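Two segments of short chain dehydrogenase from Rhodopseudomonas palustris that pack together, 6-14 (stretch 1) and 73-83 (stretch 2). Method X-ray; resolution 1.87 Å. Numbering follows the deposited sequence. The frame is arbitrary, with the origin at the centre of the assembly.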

# COMPACT_ATOMS: atom_id res chain seq x y z
N ARG B 6 -33.43 -13.54 -16.80
CA ARG B 6 -32.44 -14.52 -16.37
C ARG B 6 -33.08 -15.37 -15.29
O ARG B 6 -33.85 -14.88 -14.46
CB ARG B 6 -31.21 -13.84 -15.80
CG ARG B 6 -30.37 -13.10 -16.81
CD ARG B 6 -29.54 -12.09 -16.08
NE ARG B 6 -28.86 -11.16 -16.97
CZ ARG B 6 -27.62 -11.30 -17.41
NH1 ARG B 6 -26.91 -12.36 -17.04
NH2 ARG B 6 -27.09 -10.39 -18.20
N ASN B 7 -32.76 -16.66 -15.30
CA ASN B 7 -33.16 -17.53 -14.23
C ASN B 7 -32.13 -17.43 -13.10
O ASN B 7 -31.43 -18.39 -12.80
CB ASN B 7 -33.30 -18.96 -14.74
CG ASN B 7 -33.88 -19.91 -13.71
OD1 ASN B 7 -33.58 -21.10 -13.71
ND2 ASN B 7 -34.72 -19.38 -12.80
N ALA B 8 -32.04 -16.25 -12.48
CA ALA B 8 -30.99 -15.97 -11.51
C ALA B 8 -31.40 -14.83 -10.60
O ALA B 8 -32.17 -13.94 -11.00
CB ALA B 8 -29.70 -15.61 -12.21
N THR B 9 -30.89 -14.86 -9.37
CA THR B 9 -31.09 -13.75 -8.43
C THR B 9 -29.80 -12.99 -8.12
O THR B 9 -28.70 -13.53 -8.24
CB THR B 9 -31.72 -14.21 -7.10
OG1 THR B 9 -31.00 -15.34 -6.59
CG2 THR B 9 -33.17 -14.58 -7.30
N VAL B 10 -29.98 -11.71 -7.77
CA VAL B 10 -28.94 -10.86 -7.18
C VAL B 10 -29.40 -10.40 -5.79
O VAL B 10 -30.47 -9.83 -5.65
CB VAL B 10 -28.67 -9.60 -8.06
CG1 VAL B 10 -27.72 -8.63 -7.37
CG2 VAL B 10 -28.10 -10.00 -9.39
N ALA B 11 -28.58 -10.66 -4.77
CA ALA B 11 -28.91 -10.16 -3.44
C ALA B 11 -28.25 -8.80 -3.23
O ALA B 11 -27.04 -8.68 -3.34
CB ALA B 11 -28.45 -11.14 -2.39
N VAL B 12 -29.06 -7.77 -2.98
CA VAL B 12 -28.51 -6.46 -2.64
C VAL B 12 -28.75 -6.27 -1.15
O VAL B 12 -29.87 -5.99 -0.71
CB VAL B 12 -29.13 -5.31 -3.49
CG1 VAL B 12 -28.62 -3.96 -3.02
CG2 VAL B 12 -28.83 -5.50 -4.95
N ILE B 13 -27.70 -6.49 -0.36
CA ILE B 13 -27.78 -6.33 1.09
C ILE B 13 -27.43 -4.88 1.40
O ILE B 13 -26.27 -4.49 1.35
CB ILE B 13 -26.92 -7.36 1.85
CG1 ILE B 13 -27.49 -8.77 1.65
CG2 ILE B 13 -26.88 -7.04 3.34
CD1 ILE B 13 -26.49 -9.89 1.77
N GLY B 14 -28.47 -4.07 1.66
CA GLY B 14 -28.30 -2.64 1.89
C GLY B 14 -28.86 -1.83 0.74
O GLY B 14 -28.14 -1.05 0.10
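Stretch 2, residues 73-83: AFLNAADAHAP

Stretch 2 lies on stretch 1 as a helix packed nearly antiparallel against a β-strand, a small apolar contact closed at one end by two hydrogen bonds from a single threonine. The strand covers residues 9-13, and the helix, which begins earlier in the chain, runs through His81. Their axes approach to 8.2 Å and cross at 161°, so the start of the strand meets the end of the helix, and the two segments together bury 491 Å².

The helix is held by regular i to i+4 backbone bonds from Ala77 N to Ala73 O through His81 N to Ala77 O; a weak bond, Ala82 N to Ala78 O at 3.3 Å, follows. Ala82 then leaves helical geometry, with phi/psi of -162/151, and Pro83 continues extended at -43/123. This turn out of the helix brings the chain alongside the beginning of the strand, where the CA atoms of Ala8 and Ala82 are 4.7 Å apart.

Here Thr9 binds the incoming backbone twice. Its N donates to Pro83 O at 2.9 Å, with a nearly straight angle of 167°, and its OG1 donates to Ala82 O, also at 2.9 Å. Threonine suits the site because its hydroxyl can satisfy a carbonyl left beyond the helix while its methyl offers apolar surface: CG2 lies 4.0 Å from Ala82 CB and 3.9 Å from His81 CD2. Pro83 O also receives a CA-H...O contact from Ala8 CA at 3.3 Å, and Pro83 CD rests 3.4 Å from Asn7 O. The methyl of Ala82 points toward stretch 1 and fits closely, its CB 3.6 Å from Ala8 N and 3.7 Å from Asn7 ND2.

Farther along the strand the contact becomes wholly apolar in its side chains. Thr9 and Ala11 point toward the helix, whereas Val10 and Val12 point away, the alternation expected of an extended chain. Ala11, with its short side chain, receives two larger neighbours: its CB lies 3.8 Å from Phe74 CE2 and 3.7 Å from Leu75 CD2. Ile13 starts sideways, but its end comes nearer the helix, placing CG1 3.7 Å from Phe74 CE2 and CD1 4.1 Å from Leu75 CD2. On the helix, Phe74 and Ala78, one turn apart, both point toward the strand. The long ring of Phe74 reaches Ala11 and Ile13, while the compact Ala78 keeps its CB 3.9 Å from Thr9 OG1.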

# COMPACT_ATOMS: atom_id res chain seq x y z
N ALA B 73 -31.20 -16.43 6.08
CA ALA B 73 -32.55 -16.68 5.58
C ALA B 73 -32.83 -15.87 4.34
O ALA B 73 -33.48 -16.37 3.43
CB ALA B 73 -33.61 -16.40 6.66
N PHE B 74 -32.33 -14.64 4.30
CA PHE B 74 -32.42 -13.78 3.11
C PHE B 74 -31.73 -14.40 1.87
O PHE B 74 -32.28 -14.39 0.76
CB PHE B 74 -31.83 -12.40 3.47
CG PHE B 74 -31.85 -11.38 2.35
CD1 PHE B 74 -32.98 -10.58 2.14
CD2 PHE B 74 -30.73 -11.18 1.54
CE1 PHE B 74 -32.98 -9.62 1.13
CE2 PHE B 74 -30.73 -10.23 0.53
CZ PHE B 74 -31.86 -9.45 0.32
N LEU B 75 -30.53 -14.94 2.07
CA LEU B 75 -29.75 -15.52 0.98
C LEU B 75 -30.28 -16.87 0.53
O LEU B 75 -30.34 -17.14 -0.67
CB LEU B 75 -28.27 -15.62 1.37
CG LEU B 75 -27.57 -14.26 1.56
CD1 LEU B 75 -26.18 -14.42 2.14
CD2 LEU B 75 -27.51 -13.52 0.25
N ASN B 76 -30.65 -17.71 1.50
CA ASN B 76 -31.33 -18.98 1.21
C ASN B 76 -32.62 -18.76 0.42
O ASN B 76 -32.89 -19.49 -0.54
CB ASN B 76 -31.64 -19.73 2.50
CG ASN B 76 -30.44 -20.44 3.08
OD1 ASN B 76 -29.42 -20.62 2.41
ND2 ASN B 76 -30.56 -20.85 4.34
N ALA B 77 -33.41 -17.76 0.82
CA ALA B 77 -34.62 -17.36 0.10
C ALA B 77 -34.34 -16.93 -1.33
O ALA B 77 -35.06 -17.34 -2.25
CB ALA B 77 -35.35 -16.25 0.85
N ALA B 78 -33.28 -16.14 -1.52
CA ALA B 78 -32.89 -15.67 -2.85
C ALA B 78 -32.48 -16.83 -3.72
O ALA B 78 -32.97 -16.96 -4.84
CB ALA B 78 -31.78 -14.61 -2.79
N ASP B 79 -31.63 -17.72 -3.20
CA ASP B 79 -31.20 -18.88 -3.96
C ASP B 79 -32.34 -19.87 -4.28
O ASP B 79 -32.31 -20.53 -5.32
CB ASP B 79 -30.06 -19.61 -3.24
CG ASP B 79 -29.37 -20.61 -4.14
OD1 ASP B 79 -28.79 -20.20 -5.16
OD2 ASP B 79 -29.42 -21.82 -3.83
N ALA B 80 -33.32 -19.96 -3.38
CA ALA B 80 -34.46 -20.87 -3.57
C ALA B 80 -35.34 -20.37 -4.72
O ALA B 80 -35.85 -21.17 -5.49
CB ALA B 80 -35.26 -21.01 -2.28
N HIS B 81 -35.47 -19.05 -4.83
CA HIS B 81 -36.21 -18.39 -5.91
C HIS B 81 -35.65 -18.70 -7.30
O HIS B 81 -36.37 -19.16 -8.21
CB HIS B 81 -36.19 -16.89 -5.64
CG HIS B 81 -37.08 -16.09 -6.53
ND1 HIS B 81 -38.30 -15.60 -6.11
CD2 HIS B 81 -36.91 -15.64 -7.80
CE1 HIS B 81 -38.84 -14.88 -7.08
NE2 HIS B 81 -38.02 -14.91 -8.12
N ALA B 82 -34.35 -18.45 -7.46
CA ALA B 82 -33.56 -18.73 -8.66
C ALA B 82 -32.10 -18.71 -8.20
O ALA B 82 -31.78 -18.01 -7.23
CB ALA B 82 -33.81 -17.66 -9.70
N PRO B 83 -31.22 -19.48 -8.87
CA PRO B 83 -29.81 -19.53 -8.48
C PRO B 83 -29.20 -18.17 -8.16
O PRO B 83 -29.27 -17.24 -8.97
CB PRO B 83 -29.14 -20.13 -9.71
CG PRO B 83 -30.17 -21.04 -10.27
CD PRO B 83 -31.48 -20.36 -10.03